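Local coordinates for oxidoreductase (Bordetella pertussis, PDB 3Q2K), which probably oxidises a UDP-linked N-acetylglucosaminuronic acid with NAD in the biosynthesis of 2,3-diacetamido-2,3-dideoxy-D-mannuronic acid, at residues S121-W129 with E199-S210. Residues are numbered along the deposited sequence; the frame is centred on the assembly and turned at random.
With NAI (1,4-dihydronicotinamide adenine dinucleotide), chain U.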
loop_
_atom_site.group_PDB
_atom_site.type_symbol
_atom_site.label_atom_id
_atom_site.label_comp_id
_atom_site.label_asym_id
_atom_site.label_seq_id
_atom_site.Cartn_x
_atom_site.Cartn_y
_atom_site.Cartn_z
ATOM N N SER C 121 9.462 20.212 -32.715
ATOM C CA SER C 121 8.374 19.247 -32.542
ATOM C C SER C 121 7.093 19.929 -32.083
ATOM O O SER C 121 7.155 20.787 -31.196
ATOM C CB SER C 121 8.741 18.193 -31.494
ATOM O OG SER C 121 7.720 17.217 -31.411
ATOM N N GLU C 122 5.955 19.576 -32.674
ATOM C CA GLU C 122 4.691 20.076 -32.133
ATOM C C GLU C 122 4.399 19.501 -30.754
ATOM O O GLU C 122 4.968 18.466 -30.390
ATOM C CB GLU C 122 3.503 19.741 -33.038
ATOM C CG GLU C 122 3.145 20.888 -33.952
ATOM C CD GLU C 122 2.521 22.043 -33.189
ATOM O OE1 GLU C 122 2.203 23.090 -33.796
ATOM O OE2 GLU C 122 2.340 21.896 -31.962
ATOM N N LYS C 123 3.534 20.162 -29.993
ATOM C CA LYS C 123 3.140 19.621 -28.694
ATOM C C LYS C 123 2.202 18.436 -28.894
ATOM O O LYS C 123 1.550 18.327 -29.929
ATOM C CB LYS C 123 2.599 20.689 -27.735
ATOM C CG LYS C 123 1.408 21.507 -28.218
ATOM C CD LYS C 123 0.355 20.627 -28.879
ATOM C CE LYS C 123 -0.832 20.234 -28.007
ATOM N NZ LYS C 123 -1.851 19.571 -28.884
ATOM N N PRO C 124 2.217 17.483 -27.952
ATOM C CA PRO C 124 3.300 17.499 -26.982
ATOM C C PRO C 124 4.439 16.714 -27.629
ATOM O O PRO C 124 4.233 16.091 -28.676
ATOM C CB PRO C 124 2.702 16.687 -25.836
ATOM C CG PRO C 124 1.957 15.611 -26.579
ATOM C CD PRO C 124 1.331 16.318 -27.772
ATOM N N MET C 125 5.613 16.674 -27.012
ATOM C CA MET C 125 6.755 16.096 -27.721
ATOM C C MET C 125 6.628 14.583 -27.868
ATOM O O MET C 125 7.306 13.982 -28.701
ATOM C CB MET C 125 8.059 16.421 -26.982
ATOM C CG MET C 125 8.150 15.976 -25.517
ATOM S SD MET C 125 9.498 16.752 -24.572
ATOM C CE MET C 125 10.874 16.268 -25.621
ATOM N N ALA C 126 5.843 13.946 -27.005
ATOM C CA ALA C 126 5.618 12.507 -27.167
ATOM C C ALA C 126 4.385 12.179 -26.339
ATOM O O ALA C 126 3.789 13.081 -25.756
ATOM C CB ALA C 126 6.801 11.725 -26.630
ATOM N N THR C 127 3.970 10.917 -26.342
ATOM C CA THR C 127 2.844 10.443 -25.548
ATOM C C THR C 127 3.378 9.495 -24.466
ATOM O O THR C 127 2.654 9.099 -23.552
ATOM C CB THR C 127 1.854 9.677 -26.453
ATOM O OG1 THR C 127 2.623 8.706 -27.166
ATOM C CG2 THR C 127 1.241 10.562 -27.533
ATOM N N ARG C 128 4.642 9.091 -24.564
ATOM C CA ARG C 128 5.236 8.224 -23.548
ATOM C C ARG C 128 6.476 8.817 -22.903
ATOM O O ARG C 128 7.313 9.405 -23.592
ATOM C CB ARG C 128 5.553 6.857 -24.161
ATOM C CG ARG C 128 4.266 6.118 -24.501
ATOM C CD ARG C 128 4.462 5.173 -25.671
ATOM N NE ARG C 128 3.285 4.323 -25.823
ATOM C CZ ARG C 128 3.240 3.170 -26.487
ATOM N NH1 ARG C 128 4.289 2.655 -27.110
ATOM N NH2 ARG C 128 2.114 2.473 -26.544
ATOM N N TRP C 129 6.584 8.686 -21.586
ATOM C CA TRP C 129 7.724 9.295 -20.905
ATOM C C TRP C 129 9.069 8.893 -21.512
ATOM O O TRP C 129 9.897 9.720 -21.890
ATOM C CB TRP C 129 7.660 8.994 -19.408
ATOM C CG TRP C 129 8.807 9.459 -18.570
ATOM C CD1 TRP C 129 9.616 8.659 -17.805
ATOM C CD2 TRP C 129 9.294 10.797 -18.404
ATOM N NE1 TRP C 129 10.574 9.424 -17.176
ATOM C CE2 TRP C 129 10.410 10.733 -17.542
ATOM C CE3 TRP C 129 8.921 12.037 -18.929
ATOM C CZ2 TRP C 129 11.133 11.865 -17.153
ATOM C CZ3 TRP C 129 9.621 13.171 -18.520
ATOM C CH2 TRP C 129 10.728 13.075 -17.652
ATOM N N GLU C 199 -1.404 5.439 -27.652
ATOM C CA GLU C 199 -0.163 5.468 -28.421
ATOM C C GLU C 199 0.032 6.762 -29.215
ATOM O O GLU C 199 1.116 7.324 -29.146
ATOM C CB GLU C 199 -0.106 4.293 -29.407
ATOM C CG GLU C 199 1.216 4.169 -30.166
ATOM C CD GLU C 199 1.396 2.776 -30.736
ATOM O OE1 GLU C 199 2.553 2.421 -31.035
ATOM O OE2 GLU C 199 0.414 2.016 -30.879
ATOM N N TRP C 200 -0.978 7.262 -29.926
ATOM C CA TRP C 200 -0.784 8.332 -30.896
ATOM C C TRP C 200 -1.038 9.743 -30.367
ATOM O O TRP C 200 -0.503 10.725 -30.889
ATOM C CB TRP C 200 -1.525 8.015 -32.209
ATOM C CG TRP C 200 -1.204 6.620 -32.689
ATOM C CD1 TRP C 200 -2.065 5.558 -32.773
ATOM C CD2 TRP C 200 0.075 6.114 -33.094
ATOM N NE1 TRP C 200 -1.410 4.439 -33.231
ATOM C CE2 TRP C 200 -0.091 4.753 -33.428
ATOM C CE3 TRP C 200 1.342 6.693 -33.241
ATOM C CZ2 TRP C 200 0.958 3.949 -33.869
ATOM C CZ3 TRP C 200 2.388 5.889 -33.678
ATOM C CH2 TRP C 200 2.184 4.540 -34.013
ATOM N N ASP C 201 -1.867 9.870 -29.338
ATOM C CA ASP C 201 -2.505 11.145 -29.004
ATOM C C ASP C 201 -2.622 11.336 -27.493
ATOM O O ASP C 201 -2.274 12.390 -26.968
ATOM C CB ASP C 201 -3.901 11.118 -29.642
ATOM C CG ASP C 201 -4.621 12.461 -29.680
ATOM O OD1 ASP C 201 -4.109 13.565 -29.378
ATOM O OD2 ASP C 201 -5.811 12.386 -30.051
ATOM N N GLY C 202 -3.093 10.332 -26.761
ATOM C CA GLY C 202 -3.515 10.566 -25.384
ATOM C C GLY C 202 -4.893 11.196 -25.396
ATOM O O GLY C 202 -5.558 11.236 -26.430
ATOM N N GLY C 203 -5.337 11.708 -24.255
ATOM C CA GLY C 203 -6.710 12.192 -24.131
ATOM C C GLY C 203 -6.771 13.692 -23.917
ATOM O O GLY C 203 -5.808 14.396 -24.232
ATOM N N ALA C 204 -7.845 14.177 -23.302
ATOM C CA ALA C 204 -7.958 15.614 -23.073
ATOM C C ALA C 204 -6.720 16.316 -22.504
ATOM O O ALA C 204 -6.493 17.512 -22.724
ATOM C CB ALA C 204 -9.091 15.860 -22.100
ATOM N N PHE C 205 -6.012 15.624 -21.616
ATOM C CA PHE C 205 -4.905 16.246 -20.886
ATOM C C PHE C 205 -3.708 16.390 -21.814
ATOM O O PHE C 205 -3.143 17.477 -21.927
ATOM C CB PHE C 205 -4.458 15.477 -19.632
ATOM C CG PHE C 205 -5.276 15.796 -18.414
ATOM C CD1 PHE C 205 -4.891 16.801 -17.546
ATOM C CD2 PHE C 205 -6.450 15.105 -18.145
ATOM C CE1 PHE C 205 -5.635 17.071 -16.412
ATOM C CE2 PHE C 205 -7.212 15.396 -17.032
ATOM C CZ PHE C 205 -6.799 16.370 -16.151
ATOM N N MET C 206 -3.360 15.290 -22.477
ATOM C CA MET C 206 -2.140 15.220 -23.267
ATOM C C MET C 206 -2.256 15.994 -24.576
ATOM O O MET C 206 -1.313 16.653 -25.003
ATOM C CB MET C 206 -1.778 13.771 -23.583
ATOM C CG MET C 206 -0.463 13.607 -24.332
ATOM S SD MET C 206 -0.064 11.850 -24.278
ATOM C CE MET C 206 0.796 11.786 -22.711
ATOM N N ASN C 207 -3.428 15.967 -25.203
ATOM C CA ASN C 207 -3.604 16.733 -26.429
ATOM C C ASN C 207 -3.986 18.181 -26.120
ATOM O O ASN C 207 -3.111 19.046 -26.120
ATOM C CB ASN C 207 -4.565 16.038 -27.399
ATOM C CG ASN C 207 -4.617 16.745 -28.720
ATOM O OD1 ASN C 207 -4.560 17.972 -28.694
ATOM N ND2 ASN C 207 -4.661 16.014 -29.832
ATOM N N GLN C 208 -5.233 18.456 -25.751
ATOM C CA GLN C 208 -5.706 19.842 -25.677
ATOM C C GLN C 208 -5.242 20.668 -24.487
ATOM O O GLN C 208 -5.007 21.866 -24.642
ATOM C CB GLN C 208 -7.239 19.942 -25.706
ATOM C CG GLN C 208 -7.843 19.596 -27.047
ATOM C CD GLN C 208 -8.070 18.107 -27.209
ATOM O OE1 GLN C 208 -7.933 17.339 -26.258
ATOM N NE2 GLN C 208 -8.470 17.698 -28.406
ATOM N N ALA C 209 -5.210 20.065 -23.302
ATOM C CA ALA C 209 -4.909 20.829 -22.096
ATOM C C ALA C 209 -3.416 20.841 -21.772
ATOM O O ALA C 209 -2.987 21.424 -20.777
ATOM C CB ALA C 209 -5.695 20.278 -20.910
ATOM N N SER C 210 -2.609 20.209 -22.614
ATOM C CA SER C 210 -1.166 20.233 -22.373
ATOM C C SER C 210 -0.545 21.634 -22.309
ATOM O O SER C 210 0.366 21.845 -21.514
ATOM C CB SER C 210 -0.417 19.334 -23.366
ATOM O OG SER C 210 -0.625 19.788 -24.691
HETATM P PA NAI U . -3.689 15.796 -38.530
HETATM O O1A NAI U . -4.360 14.496 -38.747
HETATM O O2A NAI U . -4.625 16.931 -39.190
HETATM O O5B NAI U . -2.406 16.085 -39.461
HETATM C C5B NAI U . -1.787 14.830 -39.722
HETATM C C4B NAI U . -0.839 14.807 -40.914
HETATM O O4B NAI U . 0.303 13.994 -40.612
HETATM C C3B NAI U . -1.750 14.090 -41.929
HETATM O O3B NAI U . -1.708 14.838 -43.147
HETATM C C2B NAI U . -1.105 12.676 -41.924
HETATM O O2B NAI U . -1.189 12.020 -43.192
HETATM C C1B NAI U . 0.368 13.104 -41.735
HETATM N N9A NAI U . 1.137 11.917 -41.400
HETATM C C8A NAI U . 0.719 10.797 -40.752
HETATM N N7A NAI U . 1.742 9.995 -40.648
HETATM C C5A NAI U . 2.855 10.514 -41.213
HETATM C C6A NAI U . 4.197 10.121 -41.385
HETATM N N6A NAI U . 4.676 8.916 -40.903
HETATM N N1A NAI U . 5.009 10.975 -42.000
HETATM C C2A NAI U . 4.599 12.157 -42.427
HETATM N N3A NAI U . 3.355 12.561 -42.288
HETATM C C4A NAI U . 2.470 11.785 -41.677
HETATM O O3 NAI U . -3.771 16.251 -36.995
HETATM P PN NAI U . -3.054 17.636 -36.614
HETATM O O1N NAI U . -4.199 18.364 -35.887
HETATM O O2N NAI U . -2.567 18.635 -37.684
HETATM O O5D NAI U . -1.977 17.249 -35.471
HETATM C C5D NAI U . -0.967 18.249 -35.484
HETATM C C4D NAI U . 0.169 17.873 -34.525
HETATM O O4D NAI U . 0.383 19.189 -33.971
HETATM C C3D NAI U . -0.287 16.984 -33.350
HETATM O O3D NAI U . 0.745 16.719 -32.407
HETATM C C2D NAI U . -1.230 17.973 -32.637
HETATM O O2D NAI U . -1.195 17.654 -31.250
HETATM C C1D NAI U . -0.379 19.260 -32.752
HETATM N N1N NAI U . -1.178 20.481 -32.814
HETATM C C2N NAI U . -0.737 21.519 -32.137
HETATM C C3N NAI U . -1.475 22.695 -32.183
HETATM C C7N NAI U . -1.010 23.864 -31.417
HETATM O O7N NAI U . -1.806 24.728 -31.109
HETATM N N7N NAI U . 0.288 23.915 -31.054
HETATM C C4N NAI U . -2.660 22.740 -32.915
HETATM C C5N NAI U . -3.062 21.599 -33.583
HETATM C C6N NAI U . -2.282 20.460 -33.530
#
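Met-206 lays its thioether against Thr-127, SD 3.6 Å from Thr-127 CB and CE against the Thr-127 carbonyl oxygen, where the Glu-Lys-Pro loop of the Rossmann domain meets the C-terminal alpha/beta domain of this GFO/IDH/MocA-family enzyme. The Met-206 side chain also crosses Pro-124 at about a right angle, CG to CG 3.9 Å; a cis peptide precedes this proline. Thr-127 OG1 donates to Glu-199 O (2.8 Å) from above the carbonyl plane, and Thr-127 CG2 packs on the Trp-200/Asp-201 peptide. At the outer end, Glu-199 CG lies over the Arg-128 guanidinium near its rim; Glu-199 OE2 forms a salt bridge with Arg-343 NE of the second subunit. Lys-123 curls midway along its chain (chi2 44°, chi3 99°), which puts NZ between nicotinamide ribose and UDP-sugar: it bonds NADH O2D (3.1 Å) and the sugar O3', and only weakly Asn-207 O and OD1. Asn-207 OD1 also binds the sugar O4', and the amide's rotation is set by ND2 donating to the syn lone pair of Asp-201 OD1 (2.6 Å), whose OD2 takes Gly-196 N-H. Glu-122 OE2 accepts a hydrogen bond from NADH carboxamide N7N (3.0 Å, N-H...O 171°).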